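Uncharacterized protein lp_2219 (Lactobacillus plantarum, PDB 3HFQ) is of unknown function but folds as a seven-bladed beta-propeller of the lactonase family, so it may act on a sugar lactone or similar ester. Local coordinates at residues 134-138 against 206-210; 256-262 against 285-291. The protein carries 1 engineered substitution. All coordinates share one frame; numbering follows the deposited sequence.

Contact 1: residues 134-138 against 206-210; sequences PRPEQ and ELSSQ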
loop_
_atom_site.group_PDB
_atom_site.type_symbol
_atom_site.label_atom_id
_atom_site.label_comp_id
_atom_site.label_asym_id
_atom_site.label_seq_id
_atom_site.Cartn_x
_atom_site.Cartn_y
_atom_site.Cartn_z
ATOM N N PRO A 134 5.708 21.249 7.945
ATOM C CA PRO A 134 5.667 22.550 7.272
ATOM C C PRO A 134 4.639 22.681 6.149
ATOM O O PRO A 134 4.125 23.769 5.899
ATOM C CB PRO A 134 7.093 22.708 6.759
ATOM C CG PRO A 134 7.460 21.295 6.407
ATOM C CD PRO A 134 6.960 20.537 7.625
ATOM N N ARG A 135 4.342 21.577 5.471
ATOM C CA ARG A 135 3.390 21.595 4.363
ATOM C C ARG A 135 1.926 21.647 4.812
ATOM O O ARG A 135 1.573 21.164 5.889
ATOM C CB ARG A 135 3.628 20.377 3.458
ATOM C CG ARG A 135 4.888 20.470 2.580
ATOM C CD ARG A 135 5.278 19.093 2.041
ATOM N NE ARG A 135 6.034 19.122 0.787
ATOM C CZ ARG A 135 7.297 19.520 0.654
ATOM N NH1 ARG A 135 7.989 19.938 1.706
ATOM N NH2 ARG A 135 7.874 19.489 -0.540
ATOM N N PRO A 136 1.050 22.238 3.980
ATOM C CA PRO A 136 -0.383 22.370 4.270
ATOM C C PRO A 136 -1.046 21.041 4.620
ATOM O O PRO A 136 -1.976 20.990 5.426
ATOM C CB PRO A 136 -0.946 22.959 2.977
ATOM C CG PRO A 136 0.206 23.747 2.431
ATOM C CD PRO A 136 1.368 22.807 2.658
ATOM N N GLU A 137 -0.566 19.964 4.007
ATOM C CA GLU A 137 -1.130 18.643 4.252
ATOM C C GLU A 137 -0.706 18.076 5.600
ATOM O O GLU A 137 -1.280 17.097 6.076
ATOM C CB GLU A 137 -0.711 17.670 3.139
ATOM C CG GLU A 137 -1.202 18.057 1.750
ATOM C CD GLU A 137 -0.204 18.900 0.977
ATOM O OE1 GLU A 137 0.713 19.474 1.602
ATOM O OE2 GLU A 137 -0.344 18.992 -0.263
ATOM N N GLN A 138 0.285 18.701 6.222
ATOM C CA GLN A 138 0.797 18.221 7.500
ATOM C C GLN A 138 0.294 18.997 8.713
ATOM O O GLN A 138 1.075 19.401 9.568
ATOM C CB GLN A 138 2.324 18.233 7.457
ATOM C CG GLN A 138 2.887 17.373 6.334
ATOM C CD GLN A 138 4.390 17.491 6.200
ATOM O OE1 GLN A 138 4.918 18.575 5.943
ATOM N NE2 GLN A 138 5.089 16.374 6.372
ATOM N N GLU A 206 5.571 10.988 -0.301
ATOM C CA GLU A 206 4.453 11.492 -1.084
ATOM C C GLU A 206 4.540 12.967 -1.449
ATOM O O GLU A 206 4.514 13.325 -2.626
ATOM C CB GLU A 206 3.132 11.266 -0.339
ATOM C CG GLU A 206 1.929 11.847 -1.078
ATOM C CD GLU A 206 0.640 11.763 -0.286
ATOM O OE1 GLU A 206 0.300 10.659 0.184
ATOM O OE2 GLU A 206 -0.040 12.804 -0.143
ATOM N N LEU A 207 4.650 13.813 -0.431
ATOM C CA LEU A 207 4.672 15.259 -0.617
ATOM C C LEU A 207 5.873 15.852 -1.349
ATOM O O LEU A 207 5.753 16.897 -1.993
ATOM C CB LEU A 207 4.504 15.939 0.746
ATOM C CG LEU A 207 3.326 15.419 1.582
ATOM C CD1 LEU A 207 3.314 16.107 2.940
ATOM C CD2 LEU A 207 2.007 15.658 0.847
ATOM N N SER A 208 7.023 15.193 -1.264
ATOM C CA SER A 208 8.229 15.694 -1.916
ATOM C C SER A 208 8.580 14.935 -3.194
ATOM O O SER A 208 9.567 15.257 -3.859
ATOM C CB SER A 208 9.405 15.613 -0.945
ATOM O OG SER A 208 9.606 14.272 -0.524
ATOM N N SER A 209 7.773 13.938 -3.540
ATOM C CA SER A 209 8.027 13.131 -4.732
ATOM C C SER A 209 9.463 12.615 -4.724
ATOM O O SER A 209 10.220 12.831 -5.670
ATOM C CB SER A 209 7.780 13.954 -6.001
ATOM O OG SER A 209 6.403 14.265 -6.134
ATOM N N GLN A 210 9.823 11.927 -3.646
ATOM C CA GLN A 210 11.165 11.380 -3.484
ATOM C C GLN A 210 11.127 9.982 -2.884
ATOM O O GLN A 210 10.106 9.545 -2.356
ATOM C CB GLN A 210 11.988 12.260 -2.538
ATOM C CG GLN A 210 12.238 13.674 -3.005
ATOM C CD GLN A 210 12.988 14.490 -1.968
ATOM O OE1 GLN A 210 12.532 14.644 -0.835
ATOM N NE2 GLN A 210 14.141 15.020 -2.352
#
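Leu-207 lies against three side chains of 134-138 at once. Its CB meets CD of Arg-135 at 3.5 Å, the two side chains running alongside each other and pointing opposite ways. The arginine chain is extended from CG to NE, which carries the guanidinium beyond the leucine branch and along the backbone of Leu-207. The fork of the leucine is shared between the other two partners. Leu-207 CD1 touches the aliphatic part of Gln-138, 3.6 Å from its CG. Leu-207 CD2 sits 3.9 Å from Glu-137 CD, the carboxylate carbon. A bend in the glutamate chain at chi2 (92°) lays that end alongside the methyl group.

The turn and its glutamine are held by bonds of their own. Residues 135-138 form a type I beta turn, closed by the 2.8 Å bond from Gln-138 N to Arg-135 O. The glutamine also folds back on the turn: Arg-135 N donates to Gln-138 OE1 at 3.1 Å, on a lone pair in the carbonyl plane, with an N-H...O angle of 155°. Its NE2 is taken by the carbonyl of Leu-159, so both ends of the amide are held.

At Ser-208 the touch is lighter, Arg-135 NH2 passing 4.1 Å from its CA, and the hydroxyl is hydrogen-bonded elsewhere, with the carbonyl of Phe-187. Ser-209 and Gln-210 then form a G1 beta bulge as strand 210-217 begins. Mainly by van der Waals contact with the leucine, the crossing between strands 121-128 and 143-148 thus rests on the hairpin turn between strands 200-205 and 210-217, a meeting of loops from adjoining blades of the seven-bladed propeller.

Contact 2: residues 256-262 against 285-291; sequences VSNRGYN and GDFPRDF. With PO4 (phosphate ion), chain C.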
loop_
_atom_site.group_PDB
_atom_site.type_symbol
_atom_site.label_atom_id
_atom_site.label_comp_id
_atom_site.label_asym_id
_atom_site.label_seq_id
_atom_site.Cartn_x
_atom_site.Cartn_y
_atom_site.Cartn_z
ATOM N N VAL A 256 7.521 2.891 -8.260
ATOM C CA VAL A 256 6.727 3.840 -7.485
ATOM C C VAL A 256 5.727 4.534 -8.409
ATOM O O VAL A 256 6.026 4.784 -9.577
ATOM C CB VAL A 256 7.626 4.901 -6.785
ATOM C CG1 VAL A 256 8.331 5.770 -7.811
ATOM C CG2 VAL A 256 6.787 5.756 -5.845
ATOM N N SER A 257 4.527 4.814 -7.903
ATOM C CA SER A 257 3.522 5.485 -8.717
ATOM C C SER A 257 3.454 6.971 -8.378
ATOM O O SER A 257 3.634 7.371 -7.223
ATOM C CB SER A 257 2.145 4.829 -8.532
ATOM O OG SER A 257 1.696 4.921 -7.191
ATOM N N ASN A 258 3.199 7.784 -9.399
ATOM C CA ASN A 258 3.117 9.230 -9.250
ATOM C C ASN A 258 1.729 9.754 -9.607
ATOM O O ASN A 258 1.257 9.554 -10.726
ATOM C CB ASN A 258 4.149 9.911 -10.160
ATOM C CG ASN A 258 5.582 9.632 -9.740
ATOM O OD1 ASN A 258 6.346 8.989 -10.464
ATOM N ND2 ASN A 258 5.953 10.112 -8.566
ATOM N N ARG A 259 1.079 10.419 -8.655
ATOM C CA ARG A 259 -0.243 10.998 -8.886
ATOM C C ARG A 259 -0.060 12.456 -9.286
ATOM O O ARG A 259 0.321 13.296 -8.469
ATOM C CB ARG A 259 -1.090 10.918 -7.622
ATOM C CG ARG A 259 -1.502 9.513 -7.242
ATOM C CD ARG A 259 -2.133 9.512 -5.864
ATOM N NE ARG A 259 -1.144 9.805 -4.828
ATOM C CZ ARG A 259 -1.403 9.802 -3.524
ATOM N NH1 ARG A 259 -2.628 9.528 -3.095
ATOM N NH2 ARG A 259 -0.433 10.052 -2.649
ATOM N N GLY A 260 -0.344 12.748 -10.548
ATOM C CA GLY A 260 -0.173 14.093 -11.070
ATOM C C GLY A 260 0.609 13.933 -12.359
ATOM O O GLY A 260 0.102 14.216 -13.442
ATOM N N TYR A 261 1.850 13.470 -12.245
ATOM C CA TYR A 261 2.671 13.236 -13.427
ATOM C C TYR A 261 2.117 11.957 -14.056
ATOM O O TYR A 261 2.367 11.649 -15.223
ATOM C CB TYR A 261 4.144 13.051 -13.036
ATOM C CG TYR A 261 5.094 13.079 -14.213
ATOM C CD1 TYR A 261 5.142 14.181 -15.066
ATOM C CD2 TYR A 261 5.936 12.001 -14.482
ATOM C CE1 TYR A 261 6.002 14.205 -16.162
ATOM C CE2 TYR A 261 6.797 12.015 -15.572
ATOM C CZ TYR A 261 6.826 13.122 -16.407
ATOM O OH TYR A 261 7.676 13.138 -17.486
ATOM N N ASN A 262 1.358 11.221 -13.248
ATOM C CA ASN A 262 0.700 9.983 -13.652
ATOM C C ASN A 262 1.562 8.950 -14.368
ATOM O O ASN A 262 1.308 8.593 -15.523
ATOM C CB ASN A 262 -0.535 10.308 -14.506
ATOM C CG ASN A 262 -1.546 11.160 -13.763
ATOM O OD1 ASN A 262 -1.681 11.060 -12.541
ATOM N ND2 ASN A 262 -2.275 11.995 -14.498
ATOM N N GLY A 285 -3.990 7.012 -17.292
ATOM C CA GLY A 285 -5.140 7.448 -16.522
ATOM C C GLY A 285 -4.694 8.511 -15.544
ATOM O O GLY A 285 -3.521 8.884 -15.533
ATOM N N ASP A 286 -5.613 8.991 -14.711
ATOM C CA ASP A 286 -5.279 10.029 -13.747
ATOM C C ASP A 286 -5.263 9.510 -12.310
ATOM O O ASP A 286 -6.175 8.801 -11.878
ATOM C CB ASP A 286 -6.269 11.197 -13.886
ATOM C CG ASP A 286 -5.869 12.420 -13.064
ATOM O OD1 ASP A 286 -4.678 12.805 -13.088
ATOM O OD2 ASP A 286 -6.753 13.013 -12.408
ATOM N N PHE A 287 -4.206 9.868 -11.588
ATOM C CA PHE A 287 -4.015 9.496 -10.191
ATOM C C PHE A 287 -3.866 8.014 -9.851
ATOM O O PHE A 287 -4.760 7.405 -9.256
ATOM C CB PHE A 287 -5.118 10.120 -9.328
ATOM C CG PHE A 287 -4.746 11.462 -8.755
ATOM C CD1 PHE A 287 -4.244 12.466 -9.578
ATOM C CD2 PHE A 287 -4.878 11.714 -7.393
ATOM C CE1 PHE A 287 -3.878 13.704 -9.051
ATOM C CE2 PHE A 287 -4.516 12.949 -6.857
ATOM C CZ PHE A 287 -4.014 13.945 -7.689
ATOM N N PRO A 288 -2.725 7.414 -10.229
ATOM C CA PRO A 288 -2.440 6.001 -9.958
ATOM C C PRO A 288 -2.040 5.819 -8.486
ATOM O O PRO A 288 -0.857 5.868 -8.139
ATOM C CB PRO A 288 -1.291 5.691 -10.917
ATOM C CG PRO A 288 -0.577 7.024 -11.021
ATOM C CD PRO A 288 -1.735 7.978 -11.165
ATOM N N ARG A 289 -3.036 5.593 -7.635
ATOM C CA ARG A 289 -2.816 5.430 -6.200
ATOM C C ARG A 289 -2.229 4.080 -5.791
ATOM O O ARG A 289 -1.624 3.964 -4.726
ATOM C CB ARG A 289 -4.129 5.686 -5.454
ATOM C CG ARG A 289 -4.028 5.663 -3.933
ATOM C CD ARG A 289 -5.216 6.400 -3.322
ATOM N NE ARG A 289 -5.399 6.094 -1.905
ATOM C CZ ARG A 289 -5.825 6.969 -1.002
ATOM N NH1 ARG A 289 -6.108 8.213 -1.365
ATOM N NH2 ARG A 289 -5.980 6.600 0.263
ATOM N N ASP A 290 -2.403 3.057 -6.622
ATOM C CA ASP A 290 -1.838 1.751 -6.295
ATOM C C ASP A 290 -1.595 0.921 -7.547
ATOM O O ASP A 290 -2.183 1.168 -8.599
ATOM C CB ASP A 290 -2.756 0.984 -5.331
ATOM C CG ASP A 290 -2.053 -0.196 -4.666
ATOM O OD1 ASP A 290 -0.811 -0.150 -4.530
ATOM O OD2 ASP A 290 -2.739 -1.160 -4.259
ATOM N N PHE A 291 -0.718 -0.064 -7.409
ATOM C CA PHE A 291 -0.358 -0.970 -8.488
ATOM C C PHE A 291 0.445 -2.086 -7.840
ATOM O O PHE A 291 0.816 -1.983 -6.675
ATOM C CB PHE A 291 0.533 -0.260 -9.519
ATOM C CG PHE A 291 1.933 0.025 -9.023
ATOM C CD1 PHE A 291 2.199 1.148 -8.240
ATOM C CD2 PHE A 291 2.976 -0.860 -9.298
ATOM C CE1 PHE A 291 3.476 1.383 -7.737
ATOM C CE2 PHE A 291 4.262 -0.633 -8.796
ATOM C CZ PHE A 291 4.510 0.493 -8.012
HETATM P P PO4 C . -3.002 10.200 0.560
HETATM O O1 PO4 C . -3.762 11.329 -0.233
HETATM O O2 PO4 C . -2.277 9.238 -0.453
HETATM O O3 PO4 C . -1.939 10.853 1.525
HETATM O O4 PO4 C . -4.036 9.366 1.412
HETATM O O HOH W 1 -5.317 9.977 -3.905
#
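The loop that leads from one propeller blade, ending in strand 275-282, into the next is held here by the hairpin end of strand 253-259, with Asn-262 gripping Asp-286 and Phe-287. Asn-262 OD1 accepts two backbone bonds from opposite faces of its amide plane, from Phe-287 N at 3.0 Å and from Gly-260 N at 2.9 Å. Asn-262 ND2 donates to the anti lone pair of Asp-286 OD1 at 2.9 Å, the amide and carboxylate planes standing 80° apart. Replacing Asn-262 by alanine is likely to leave the N-H groups of Gly-260 and Phe-287 without their shared acceptor and cost Asp-286 OD1 its partner, leaving the carboxylate to its other bond, from OD2 to Asn-306.

Farther along, Arg-259 CB stands over the centre of the Phe-287 ring in a CH-pi contact, 3.8 Å from the centroid. Ser-257 OG donates to Pro-288 O at 2.9 Å, Pro-288 being the central residue of an inverse gamma turn, and Phe-291 CD1 and CE1 lean against the serine CB.

A bend at chi3 (-69°) turns the Arg-259 guanidinium to the phosphate, whose O2 accepts hydrogen bonds at its edge, 2.7 Å from NH1 and 3.0 Å from NH2. Arg-289 stands farther off, one guanidinium face toward O2, without a direct hydrogen bond, and a water accepts from NH1 of both arginines. Though the ion probably came from the crystallisation liquor, this pairing of positive groups is consistent with a pocket able to hold an anion.

Overall arrangement
Contacts 1 and 2 follow one another along the chain, and their centres lie 16 Å apart. They lie at different distances from the centre of the chain: residues 134-138 and 206-210 meet near the surface, about 18 Å from it to the centre of the contact, while the centre of 256-262 against 285-291 is about 13 Å away. The link between them is the salt bridge from Glu-206 OE1 to Arg-259 NH2, 3.0 Å long, so Glu-206, at the turn of contact 1, probably contributes to orienting the arginine, with the carbonyls of Gly-241 and Ala-242. Arg-190, which also bonds Glu-206, and His-144 complete the phosphate site, which is consistent with a pocket where several blades converge.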